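Local coordinates for protein prephenate dehydrogenase (PDB 2G5C) that probably catalyses the NAD(+)-dependent oxidative decarboxylation of prephenate to 3-(4-hydroxyphenyl)pyruvate, a step of L-tyrosine biosynthesis, at residues Asn3-Gly8 with Ala56-Phe61; Asp64-Ser69 with Tyr84-Asp89. All coordinates share one frame; numbering follows the deposited sequence.

Contact 1: Asn3-Gly8 with Ala56-Phe61; sequences NVLIVG and AKVEDF. With NAD (nicotinamide-adenine-dinucleotide), chain E.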
ATOM      1  N   ASN A   3     -16.688 -14.028  35.315  1.00 41.19           N
ATOM      2  CA  ASN A   3     -16.207 -15.256  34.691  1.00 38.09           C
ATOM      3  C   ASN A   3     -16.116 -14.972  33.197  1.00 36.17           C
ATOM      4  O   ASN A   3     -17.076 -15.180  32.452  1.00 35.59           O
ATOM      5  CB  ASN A   3     -17.173 -16.414  34.936  1.00 39.15           C
ATOM      6  CG  ASN A   3     -17.131 -16.911  36.363  1.00 41.93           C
ATOM      7  OD1 ASN A   3     -16.068 -17.257  36.877  1.00 42.07           O
ATOM      8  ND2 ASN A   3     -18.291 -16.956  37.013  1.00 42.37           N
ATOM      9  N   VAL A   4     -14.961 -14.478  32.769  1.00 33.24           N
ATOM     10  CA  VAL A   4     -14.746 -14.148  31.367  1.00 31.24           C
ATOM     11  C   VAL A   4     -14.274 -15.360  30.575  1.00 30.02           C
ATOM     12  O   VAL A   4     -13.334 -16.043  30.976  1.00 30.69           O
ATOM     13  CB  VAL A   4     -13.692 -13.028  31.214  1.00 30.83           C
ATOM     14  CG1 VAL A   4     -13.411 -12.771  29.734  1.00 28.46           C
ATOM     15  CG2 VAL A   4     -14.175 -11.762  31.902  1.00 27.92           C
ATOM     16  N   LEU A   5     -14.929 -15.616  29.447  1.00 28.67           N
ATOM     17  CA  LEU A   5     -14.554 -16.735  28.594  1.00 27.11           C
ATOM     18  C   LEU A   5     -14.043 -16.250  27.245  1.00 26.47           C
ATOM     19  O   LEU A   5     -14.763 -15.585  26.499  1.00 24.77           O
ATOM     20  CB  LEU A   5     -15.742 -17.667  28.354  1.00 27.37           C
ATOM     21  CG  LEU A   5     -15.426 -18.796  27.364  1.00 26.29           C
ATOM     22  CD1 LEU A   5     -14.385 -19.726  27.967  1.00 25.23           C
ATOM     23  CD2 LEU A   5     -16.693 -19.561  27.016  1.00 27.13           C
ATOM     24  N   ILE A   6     -12.798 -16.589  26.941  1.00 25.35           N
ATOM     25  CA  ILE A   6     -12.200 -16.221  25.667  1.00 26.18           C
ATOM     26  C   ILE A   6     -12.374 -17.421  24.741  1.00 24.92           C
ATOM     27  O   ILE A   6     -11.806 -18.482  24.995  1.00 24.10           O
ATOM     28  CB  ILE A   6     -10.684 -15.945  25.803  1.00 25.93           C
ATOM     29  CG1 ILE A   6     -10.435 -14.765  26.748  1.00 28.53           C
ATOM     30  CG2 ILE A   6     -10.080 -15.704  24.418  1.00 28.80           C
ATOM     31  CD1 ILE A   6     -10.992 -13.437  26.276  1.00 26.83           C
ATOM     32  N   VAL A   7     -13.176 -17.268  23.692  1.00 23.56           N
ATOM     33  CA  VAL A   7     -13.371 -18.353  22.731  1.00 21.70           C
ATOM     34  C   VAL A   7     -12.423 -18.084  21.572  1.00 23.45           C
ATOM     35  O   VAL A   7     -12.589 -17.112  20.832  1.00 22.24           O
ATOM     36  CB  VAL A   7     -14.821 -18.412  22.208  1.00 21.08           C
ATOM     37  CG1 VAL A   7     -14.898 -19.334  21.001  1.00 21.15           C
ATOM     38  CG2 VAL A   7     -15.754 -18.926  23.314  1.00 18.91           C
ATOM     39  N   GLY A   8     -11.430 -18.956  21.418  1.00 23.74           N
ATOM     40  CA  GLY A   8     -10.434 -18.771  20.380  1.00 24.37           C
ATOM     41  C   GLY A   8      -9.308 -17.984  21.032  1.00 25.67           C
ATOM     42  O   GLY A   8      -9.297 -16.750  21.004  1.00 25.09           O
ATOM     43  N   ALA A  56     -18.021 -28.609  25.829  1.00 34.04           N
ATOM     44  CA  ALA A  56     -18.928 -29.026  26.895  1.00 34.87           C
ATOM     45  C   ALA A  56     -18.404 -28.604  28.266  1.00 34.99           C
ATOM     46  O   ALA A  56     -19.170 -28.161  29.122  1.00 35.25           O
ATOM     47  CB  ALA A  56     -19.127 -30.540  26.851  1.00 34.66           C
ATOM     48  N   LYS A  57     -17.095 -28.739  28.458  1.00 35.40           N
ATOM     49  CA  LYS A  57     -16.439 -28.386  29.715  1.00 36.13           C
ATOM     50  C   LYS A  57     -16.708 -26.955  30.166  1.00 36.32           C
ATOM     51  O   LYS A  57     -16.722 -26.666  31.362  1.00 36.96           O
ATOM     52  CB  LYS A  57     -14.926 -28.578  29.591  1.00 37.67           C
ATOM     53  CG  LYS A  57     -14.339 -29.695  30.436  1.00 39.58           C
ATOM     54  CD  LYS A  57     -14.692 -31.064  29.886  1.00 41.61           C
ATOM     55  CE  LYS A  57     -13.874 -32.152  30.570  1.00 44.53           C
ATOM     56  NZ  LYS A  57     -12.403 -31.941  30.386  1.00 45.35           N
ATOM     57  N   VAL A  58     -16.907 -26.058  29.205  1.00 35.55           N
ATOM     58  CA  VAL A  58     -17.152 -24.652  29.504  1.00 33.42           C
ATOM     59  C   VAL A  58     -18.134 -24.409  30.648  1.00 32.94           C
ATOM     60  O   VAL A  58     -17.964 -23.456  31.421  1.00 30.73           O
ATOM     61  CB  VAL A  58     -17.655 -23.898  28.249  1.00 34.14           C
ATOM     62  CG1 VAL A  58     -17.924 -22.445  28.593  1.00 34.66           C
ATOM     63  CG2 VAL A  58     -16.618 -23.997  27.132  1.00 34.55           C
ATOM     64  N   GLU A  59     -19.153 -25.259  30.766  1.00 30.94           N
ATOM     65  CA  GLU A  59     -20.143 -25.087  31.830  1.00 31.08           C
ATOM     66  C   GLU A  59     -19.499 -25.067  33.215  1.00 28.74           C
ATOM     67  O   GLU A  59     -20.053 -24.489  34.146  1.00 27.36           O
ATOM     68  CB  GLU A  59     -21.213 -26.182  31.776  1.00 31.49           C
ATOM     69  CG  GLU A  59     -20.821 -27.503  32.420  1.00 33.72           C
ATOM     70  CD  GLU A  59     -22.002 -28.453  32.540  1.00 33.78           C
ATOM     71  OE1 GLU A  59     -23.100 -27.994  32.935  1.00 36.58           O
ATOM     72  OE2 GLU A  59     -21.837 -29.656  32.251  1.00 32.26           O
ATOM     73  N   ASP A  60     -18.328 -25.687  33.351  1.00 28.62           N
ATOM     74  CA  ASP A  60     -17.639 -25.702  34.640  1.00 29.86           C
ATOM     75  C   ASP A  60     -17.125 -24.309  34.970  1.00 31.22           C
ATOM     76  O   ASP A  60     -16.904 -23.977  36.133  1.00 32.44           O
ATOM     77  CB  ASP A  60     -16.471 -26.692  34.614  1.00 31.02           C
ATOM     78  CG  ASP A  60     -16.930 -28.139  34.611  1.00 31.35           C
ATOM     79  OD1 ASP A  60     -16.104 -29.024  34.308  1.00 33.81           O
ATOM     80  OD2 ASP A  60     -18.112 -28.394  34.919  1.00 30.38           O
ATOM     81  N   PHE A  61     -16.946 -23.496  33.934  1.00 33.29           N
ATOM     82  CA  PHE A  61     -16.459 -22.128  34.087  1.00 34.68           C
ATOM     83  C   PHE A  61     -17.627 -21.173  34.305  1.00 35.22           C
ATOM     84  O   PHE A  61     -17.431 -20.036  34.737  1.00 36.13           O
ATOM     85  CB  PHE A  61     -15.707 -21.678  32.827  1.00 35.39           C
ATOM     86  CG  PHE A  61     -14.562 -22.572  32.431  1.00 36.38           C
ATOM     87  CD1 PHE A  61     -14.009 -22.473  31.155  1.00 36.75           C
ATOM     88  CD2 PHE A  61     -14.020 -23.489  33.324  1.00 37.73           C
ATOM     89  CE1 PHE A  61     -12.932 -23.269  30.771  1.00 36.46           C
ATOM     90  CE2 PHE A  61     -12.941 -24.294  32.950  1.00 37.78           C
ATOM     91  CZ  PHE A  61     -12.397 -24.181  31.668  1.00 38.51           C
TER
HETATM   92  PA  NAD E3686      -5.506 -16.549  15.425  1.00 33.72           P
HETATM   93  O1A NAD E3686      -4.365 -15.918  16.108  1.00 31.02           O
HETATM   94  O2A NAD E3686      -5.166 -17.529  14.323  1.00 30.42           O
HETATM   95  O5B NAD E3686      -6.390 -17.230  16.561  1.00 32.16           O
HETATM   96  C5B NAD E3686      -7.551 -17.928  16.218  1.00 31.31           C
HETATM   97  C4B NAD E3686      -7.805 -19.003  17.259  1.00 28.47           C
HETATM   98  O4B NAD E3686      -8.957 -19.671  16.813  1.00 30.43           O
HETATM   99  C3B NAD E3686      -6.692 -20.075  17.314  1.00 30.82           C
HETATM  100  O3B NAD E3686      -6.089 -20.160  18.599  1.00 29.46           O
HETATM  101  C2B NAD E3686      -7.416 -21.346  16.865  1.00 31.01           C
HETATM  102  O2B NAD E3686      -6.935 -22.559  17.405  1.00 30.47           O
HETATM  103  C1B NAD E3686      -8.826 -20.986  17.265  1.00 30.12           C
HETATM  104  N9A NAD E3686      -9.954 -21.747  16.699  1.00 30.09           N
HETATM  105  C8A NAD E3686     -10.158 -22.178  15.409  1.00 27.82           C
HETATM  106  N7A NAD E3686     -11.331 -22.832  15.355  1.00 30.08           N
HETATM  107  C5A NAD E3686     -11.886 -22.828  16.587  1.00 30.74           C
HETATM  108  C6A NAD E3686     -13.074 -23.339  17.133  1.00 28.94           C
HETATM  109  N6A NAD E3686     -13.940 -23.995  16.381  1.00 30.57           N
HETATM  110  N1A NAD E3686     -13.348 -23.153  18.488  1.00 30.91           N
HETATM  111  C2A NAD E3686     -12.452 -22.464  19.307  1.00 30.49           C
HETATM  112  N3A NAD E3686     -11.275 -21.955  18.777  1.00 33.27           N
HETATM  113  C4A NAD E3686     -11.012 -22.141  17.441  1.00 30.27           C
HETATM  114  O3  NAD E3686      -6.521 -15.432  14.796  1.00 33.51           O
HETATM  115  PN  NAD E3686      -6.701 -13.921  15.312  1.00 35.85           P
HETATM  116  O1N NAD E3686      -6.526 -13.903  16.777  1.00 33.26           O
HETATM  117  O2N NAD E3686      -5.774 -13.060  14.527  1.00 36.82           O
HETATM  118  O5D NAD E3686      -8.196 -13.451  14.926  1.00 39.31           O
HETATM  119  C5D NAD E3686      -9.335 -14.068  15.494  1.00 37.72           C
HETATM  120  C4D NAD E3686     -10.655 -13.381  15.078  1.00 36.50           C
HETATM  121  O4D NAD E3686     -10.520 -11.973  15.177  1.00 37.28           O
HETATM  122  C3D NAD E3686     -11.208 -13.653  13.672  1.00 37.26           C
HETATM  123  O3D NAD E3686     -12.588 -14.004  13.786  1.00 36.27           O
HETATM  124  C2D NAD E3686     -11.028 -12.359  12.893  1.00 37.35           C
HETATM  125  O2D NAD E3686     -12.066 -12.130  11.945  1.00 34.62           O
HETATM  126  C1D NAD E3686     -10.950 -11.314  14.004  1.00 36.28           C
HETATM  127  N1N NAD E3686     -10.045 -10.146  13.768  1.00 37.05           N
HETATM  128  C2N NAD E3686      -8.721 -10.396  13.415  1.00 37.34           C
HETATM  129  C3N NAD E3686      -7.846  -9.327  13.186  1.00 38.73           C
HETATM  130  C7N NAD E3686      -6.422  -9.615  12.808  1.00 39.37           C
HETATM  131  O7N NAD E3686      -5.594  -8.548  12.592  1.00 41.08           O
HETATM  132  N7N NAD E3686      -5.935 -10.835  12.676  1.00 39.82           N
HETATM  133  C4N NAD E3686      -8.333  -7.997  13.320  1.00 38.80           C
HETATM  134  C5N NAD E3686      -9.679  -7.755  13.679  1.00 37.80           C
HETATM  135  C6N NAD E3686     -10.532  -8.849  13.901  1.00 38.49           C
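Leu-5 spreads its two methyls between Val-58 and Phe-61, one branch for each. Leu-5 CD2 runs up against Val-58 CG1 at 3.5 Å; the two side chains cross at about a right angle, and a single methyl of each does the touching. The other branch goes to the aromatic ring: Leu-5 CD1 lies at the edge of Phe-61, near the ring plane, 4.2 Å from Phe-61 CD1, and does not sit over a face. Tyr-30 of the adjoining strand 28-32 stacks on the same ring. The fork is placed by a chi1 of 175°, which sets CG of Leu-5 opposite its backbone N and sends the branch point out from the strand. Val-58 uses the methyl that stands opposite its own N. Pro-63 touches both Leu-5 and Val-58. At the start of the strand the chemistry changes: the amide of Asn-3 turns its face to the carbonyl of Phe-61, whose O stands over Asn-3 CG at 3.5 Å, well off the plane that holds the ND2 hydrogens, and ND2 makes no bond to it. Within 56-61, the turn is held by its own backbone, Asp-60 N to Lys-57 O and Phe-61 N to Val-58 O, both at 2.7 Å. At the far end of 3-8, Gly-8 CA passes the adenine of NAD, 3.7 Å from N3A. Because the joint is apolar and lacks a direct polar bond, the loop is held on the first Rossmann strand by buried methyl and ring contacts, with the amide face of Asn-3 laid against a carbonyl at the strand's start.

Contact 2: Asp64-Ser69 with Tyr84-Asp89; sequences DFVMLS and YILSED. With NAD (nicotinamide-adenine-dinucleotide), chain E.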
ATOM      1  N   ASP A  64     -20.115 -15.625  32.265  1.00 31.11           N
ATOM      2  CA  ASP A  64     -21.212 -14.676  32.121  1.00 32.24           C
ATOM      3  C   ASP A  64     -20.863 -13.591  31.103  1.00 31.67           C
ATOM      4  O   ASP A  64     -21.684 -12.732  30.781  1.00 31.33           O
ATOM      5  CB  ASP A  64     -21.569 -14.058  33.476  1.00 35.97           C
ATOM      6  CG  ASP A  64     -20.357 -13.582  34.246  1.00 38.00           C
ATOM      7  OD1 ASP A  64     -20.530 -13.199  35.423  1.00 40.07           O
ATOM      8  OD2 ASP A  64     -19.241 -13.589  33.687  1.00 39.97           O
ATOM      9  N   PHE A  65     -19.635 -13.649  30.594  1.00 30.35           N
ATOM     10  CA  PHE A  65     -19.159 -12.696  29.595  1.00 29.34           C
ATOM     11  C   PHE A  65     -18.306 -13.486  28.603  1.00 26.65           C
ATOM     12  O   PHE A  65     -17.259 -14.008  28.962  1.00 26.32           O
ATOM     13  CB  PHE A  65     -18.313 -11.607  30.258  1.00 31.40           C
ATOM     14  CG  PHE A  65     -18.026 -10.438  29.364  1.00 33.42           C
ATOM     15  CD1 PHE A  65     -18.961  -9.419  29.212  1.00 33.59           C
ATOM     16  CD2 PHE A  65     -16.837 -10.371  28.645  1.00 34.13           C
ATOM     17  CE1 PHE A  65     -18.715  -8.348  28.354  1.00 36.95           C
ATOM     18  CE2 PHE A  65     -16.581  -9.304  27.782  1.00 36.38           C
ATOM     19  CZ  PHE A  65     -17.521  -8.291  27.636  1.00 36.55           C
ATOM     20  N   VAL A  66     -18.757 -13.574  27.358  1.00 25.70           N
ATOM     21  CA  VAL A  66     -18.033 -14.331  26.348  1.00 25.40           C
ATOM     22  C   VAL A  66     -17.565 -13.484  25.163  1.00 25.02           C
ATOM     23  O   VAL A  66     -18.331 -12.701  24.605  1.00 25.10           O
ATOM     24  CB  VAL A  66     -18.906 -15.493  25.827  1.00 25.10           C
ATOM     25  CG1 VAL A  66     -18.126 -16.339  24.834  1.00 23.80           C
ATOM     26  CG2 VAL A  66     -19.377 -16.347  27.003  1.00 23.81           C
HETATM   27  N   MSE A  67     -16.300 -13.651  24.787  1.00 25.70           N
HETATM   28  CA  MSE A  67     -15.726 -12.913  23.662  1.00 25.08           C
HETATM   29  C   MSE A  67     -15.306 -13.874  22.558  1.00 24.11           C
HETATM   30  O   MSE A  67     -14.267 -14.526  22.653  1.00 23.63           O
HETATM   31  CB  MSE A  67     -14.509 -12.099  24.116  1.00 26.13           C
HETATM   32  CG  MSE A  67     -13.792 -11.346  22.982  1.00 27.46           C
HETATM   33 SE   MSE A  67     -14.847  -9.906  22.231  1.00 33.75          SE
HETATM   34  CE  MSE A  67     -14.675  -8.654  23.689  1.00 28.17           C
ATOM     35  N   LEU A  68     -16.128 -13.965  21.516  1.00 23.56           N
ATOM     36  CA  LEU A  68     -15.838 -14.833  20.387  1.00 22.53           C
ATOM     37  C   LEU A  68     -14.638 -14.250  19.642  1.00 23.49           C
ATOM     38  O   LEU A  68     -14.712 -13.159  19.060  1.00 21.37           O
ATOM     39  CB  LEU A  68     -17.063 -14.927  19.474  1.00 22.14           C
ATOM     40  CG  LEU A  68     -18.312 -15.492  20.164  1.00 22.22           C
ATOM     41  CD1 LEU A  68     -19.479 -15.476  19.196  1.00 22.04           C
ATOM     42  CD2 LEU A  68     -18.046 -16.909  20.647  1.00 19.79           C
ATOM     43  N   SER A  69     -13.533 -14.986  19.674  1.00 22.34           N
ATOM     44  CA  SER A  69     -12.295 -14.546  19.052  1.00 23.60           C
ATOM     45  C   SER A  69     -11.693 -15.617  18.158  1.00 24.14           C
ATOM     46  O   SER A  69     -10.487 -15.636  17.918  1.00 25.74           O
ATOM     47  CB  SER A  69     -11.302 -14.161  20.146  1.00 24.28           C
ATOM     48  OG  SER A  69     -11.937 -13.333  21.107  1.00 27.69           O
ATOM     49  N   TYR A  84     -27.262 -23.573  24.905  1.00 38.60           N
ATOM     50  CA  TYR A  84     -27.781 -24.442  25.956  1.00 40.42           C
ATOM     51  C   TYR A  84     -26.800 -24.671  27.104  1.00 38.98           C
ATOM     52  O   TYR A  84     -27.111 -25.371  28.067  1.00 39.53           O
ATOM     53  CB  TYR A  84     -28.237 -25.782  25.368  1.00 41.95           C
ATOM     54  CG  TYR A  84     -27.234 -26.461  24.471  1.00 45.03           C
ATOM     55  CD1 TYR A  84     -26.028 -26.946  24.977  1.00 47.19           C
ATOM     56  CD2 TYR A  84     -27.502 -26.646  23.113  1.00 46.11           C
ATOM     57  CE1 TYR A  84     -25.110 -27.602  24.154  1.00 47.76           C
ATOM     58  CE2 TYR A  84     -26.592 -27.300  22.281  1.00 47.13           C
ATOM     59  CZ  TYR A  84     -25.401 -27.777  22.808  1.00 48.52           C
ATOM     60  OH  TYR A  84     -24.503 -28.432  21.994  1.00 48.42           O
ATOM     61  N   ILE A  85     -25.619 -24.073  27.005  1.00 36.83           N
ATOM     62  CA  ILE A  85     -24.610 -24.203  28.049  1.00 34.79           C
ATOM     63  C   ILE A  85     -24.642 -22.954  28.922  1.00 34.01           C
ATOM     64  O   ILE A  85     -24.612 -23.033  30.148  1.00 32.80           O
ATOM     65  CB  ILE A  85     -23.196 -24.342  27.448  1.00 35.38           C
ATOM     66  CG1 ILE A  85     -23.114 -25.611  26.601  1.00 36.08           C
ATOM     67  CG2 ILE A  85     -22.156 -24.369  28.556  1.00 36.63           C
ATOM     68  CD1 ILE A  85     -21.855 -25.699  25.770  1.00 37.43           C
ATOM     69  N   LEU A  86     -24.713 -21.796  28.277  1.00 31.79           N
ATOM     70  CA  LEU A  86     -24.731 -20.527  28.995  1.00 31.24           C
ATOM     71  C   LEU A  86     -26.094 -20.240  29.596  1.00 30.66           C
ATOM     72  O   LEU A  86     -27.121 -20.629  29.040  1.00 30.99           O
ATOM     73  CB  LEU A  86     -24.364 -19.378  28.047  1.00 27.97           C
ATOM     74  CG  LEU A  86     -23.014 -19.445  27.329  1.00 29.25           C
ATOM     75  CD1 LEU A  86     -22.902 -18.299  26.314  1.00 25.57           C
ATOM     76  CD2 LEU A  86     -21.899 -19.376  28.356  1.00 26.90           C
ATOM     77  N   SER A  87     -26.102 -19.555  30.731  1.00 31.35           N
ATOM     78  CA  SER A  87     -27.358 -19.189  31.365  1.00 35.19           C
ATOM     79  C   SER A  87     -27.853 -17.974  30.588  1.00 36.98           C
ATOM     80  O   SER A  87     -27.064 -17.302  29.916  1.00 36.03           O
ATOM     81  CB  SER A  87     -27.137 -18.812  32.829  1.00 35.37           C
ATOM     82  OG  SER A  87     -26.484 -17.561  32.936  1.00 37.69           O
ATOM     83  N   GLU A  88     -29.150 -17.696  30.675  1.00 37.89           N
ATOM     84  CA  GLU A  88     -29.742 -16.561  29.974  1.00 39.16           C
ATOM     85  C   GLU A  88     -29.205 -15.235  30.515  1.00 38.67           C
ATOM     86  O   GLU A  88     -29.481 -14.172  29.967  1.00 39.68           O
ATOM     87  CB  GLU A  88     -31.266 -16.588  30.129  1.00 42.27           C
ATOM     88  CG  GLU A  88     -31.928 -17.896  29.721  1.00 45.12           C
ATOM     89  CD  GLU A  88     -31.686 -18.255  28.266  1.00 48.69           C
ATOM     90  OE1 GLU A  88     -31.973 -17.418  27.383  1.00 50.12           O
ATOM     91  OE2 GLU A  88     -31.213 -19.383  28.005  1.00 52.39           O
ATOM     92  N   ASP A  89     -28.432 -15.310  31.590  1.00 38.29           N
ATOM     93  CA  ASP A  89     -27.863 -14.130  32.229  1.00 38.23           C
ATOM     94  C   ASP A  89     -26.505 -13.736  31.625  1.00 36.75           C
ATOM     95  O   ASP A  89     -25.960 -12.673  31.930  1.00 35.66           O
ATOM     96  CB  ASP A  89     -27.731 -14.415  33.734  1.00 41.85           C
ATOM     97  CG  ASP A  89     -27.175 -13.240  34.521  1.00 45.50           C
ATOM     98  OD1 ASP A  89     -27.226 -12.091  34.025  1.00 47.63           O
ATOM     99  OD2 ASP A  89     -26.700 -13.470  35.656  1.00 47.45           O
TER
HETATM  100  PA  NAD E3686      -5.506 -16.549  15.425  1.00 33.72           P
HETATM  101  O1A NAD E3686      -4.365 -15.918  16.108  1.00 31.02           O
HETATM  102  O2A NAD E3686      -5.166 -17.529  14.323  1.00 30.42           O
HETATM  103  O5B NAD E3686      -6.390 -17.230  16.561  1.00 32.16           O
HETATM  104  C5B NAD E3686      -7.551 -17.928  16.218  1.00 31.31           C
HETATM  105  C4B NAD E3686      -7.805 -19.003  17.259  1.00 28.47           C
HETATM  106  O4B NAD E3686      -8.957 -19.671  16.813  1.00 30.43           O
HETATM  107  C3B NAD E3686      -6.692 -20.075  17.314  1.00 30.82           C
HETATM  108  O3B NAD E3686      -6.089 -20.160  18.599  1.00 29.46           O
HETATM  109  C2B NAD E3686      -7.416 -21.346  16.865  1.00 31.01           C
HETATM  110  O2B NAD E3686      -6.935 -22.559  17.405  1.00 30.47           O
HETATM  111  C1B NAD E3686      -8.826 -20.986  17.265  1.00 30.12           C
HETATM  112  N9A NAD E3686      -9.954 -21.747  16.699  1.00 30.09           N
HETATM  113  C8A NAD E3686     -10.158 -22.178  15.409  1.00 27.82           C
HETATM  114  N7A NAD E3686     -11.331 -22.832  15.355  1.00 30.08           N
HETATM  115  C5A NAD E3686     -11.886 -22.828  16.587  1.00 30.74           C
HETATM  116  C6A NAD E3686     -13.074 -23.339  17.133  1.00 28.94           C
HETATM  117  N6A NAD E3686     -13.940 -23.995  16.381  1.00 30.57           N
HETATM  118  N1A NAD E3686     -13.348 -23.153  18.488  1.00 30.91           N
HETATM  119  C2A NAD E3686     -12.452 -22.464  19.307  1.00 30.49           C
HETATM  120  N3A NAD E3686     -11.275 -21.955  18.777  1.00 33.27           N
HETATM  121  C4A NAD E3686     -11.012 -22.141  17.441  1.00 30.27           C
HETATM  122  O3  NAD E3686      -6.521 -15.432  14.796  1.00 33.51           O
HETATM  123  PN  NAD E3686      -6.701 -13.921  15.312  1.00 35.85           P
HETATM  124  O1N NAD E3686      -6.526 -13.903  16.777  1.00 33.26           O
HETATM  125  O2N NAD E3686      -5.774 -13.060  14.527  1.00 36.82           O
HETATM  126  O5D NAD E3686      -8.196 -13.451  14.926  1.00 39.31           O
HETATM  127  C5D NAD E3686      -9.335 -14.068  15.494  1.00 37.72           C
HETATM  128  C4D NAD E3686     -10.655 -13.381  15.078  1.00 36.50           C
HETATM  129  O4D NAD E3686     -10.520 -11.973  15.177  1.00 37.28           O
HETATM  130  C3D NAD E3686     -11.208 -13.653  13.672  1.00 37.26           C
HETATM  131  O3D NAD E3686     -12.588 -14.004  13.786  1.00 36.27           O
HETATM  132  C2D NAD E3686     -11.028 -12.359  12.893  1.00 37.35           C
HETATM  133  O2D NAD E3686     -12.066 -12.130  11.945  1.00 34.62           O
HETATM  134  C1D NAD E3686     -10.950 -11.314  14.004  1.00 36.28           C
HETATM  135  N1N NAD E3686     -10.045 -10.146  13.768  1.00 37.05           N
HETATM  136  C2N NAD E3686      -8.721 -10.396  13.415  1.00 37.34           C
HETATM  137  C3N NAD E3686      -7.846  -9.327  13.186  1.00 38.73           C
HETATM  138  C7N NAD E3686      -6.422  -9.615  12.808  1.00 39.37           C
HETATM  139  O7N NAD E3686      -5.594  -8.548  12.592  1.00 41.08           O
HETATM  140  N7N NAD E3686      -5.935 -10.835  12.676  1.00 39.82           N
HETATM  141  C4N NAD E3686      -8.333  -7.997  13.320  1.00 38.80           C
HETATM  142  C5N NAD E3686      -9.679  -7.755  13.679  1.00 37.80           C
HETATM  143  C6N NAD E3686     -10.532  -8.849  13.901  1.00 38.49           C
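With chi1 at -177°, Val-66 has CG1 opposite its backbone N and CG2 beside that N, and it is CG2 that meets Leu-86. Leu-86 answers with a chi1 of -58°, its CG opposite the carbonyl carbon, and a chi2 of 174° that extends the chain toward the strand. The valine methyl faces the leucine fork at a slant: Val-66 CG2 is 4.1 Å from Leu-86 CD1 and 4.2 Å from Leu-86 CD2, nearly even. The spacing is that of an ordinary, unstrained van der Waals contact. Val-92 of the next strand touches both residues, and Leu-5 and Val-7 of strand 3-7 lie against Val-66. Nearer the surface, Asp-64 and Asp-89 approach by their backbones, carbonyl O to carbonyl O at 4.4 Å. Their carboxylates are 6.2 Å apart, Asp-64 OD1 to Asp-89 OD2, where any mutual repulsion is probably modest. Asp-64 OD2 accepts from the backbone N of Asn-3. Just after the helix, Ser-87 OG accepts from Asp-89 N at 3.3 Å, an ST turn. At the other end of the strand, Ser-69 brings its carbonyl O to 3.1 Å from C5D of NAD, on the nicotinamide side of the cofactor, and its OG lies within bonding distance of both Gln-95 OE1 and Met-67 O. The arrangement is that of a beta-alpha-beta crossover in a Rossmann-type nucleotide-binding domain: strand 65-68 leads at its C-terminal end into the cofactor site, helix 72-85 returns along the sheet, and Leu-86 packs back onto the strand before strand 91-94 begins.

Both contacts hold pieces of the same mixed sheet, in which the parallel strands 3-7 and 65-68 are neighbours, and their centres are 8 Å apart. They meet directly through probable backbone hydrogen bonds, Leu-5 N to Phe-65 O at 2.9 Å and Val-7 O to Ser-69 N at 2.6 Å. Contact 1 is the more buried and includes an aromatic ring; contact 2 is partly exposed, a small aliphatic pair with acidic residues toward the surface. One packs a loop on a strand, the other the chain after helix 72-85, and Glu-59 packs on Ile-85 where the two adjoin. Both strands end at the cofactor, away from the apolar pairs that carry the contacts.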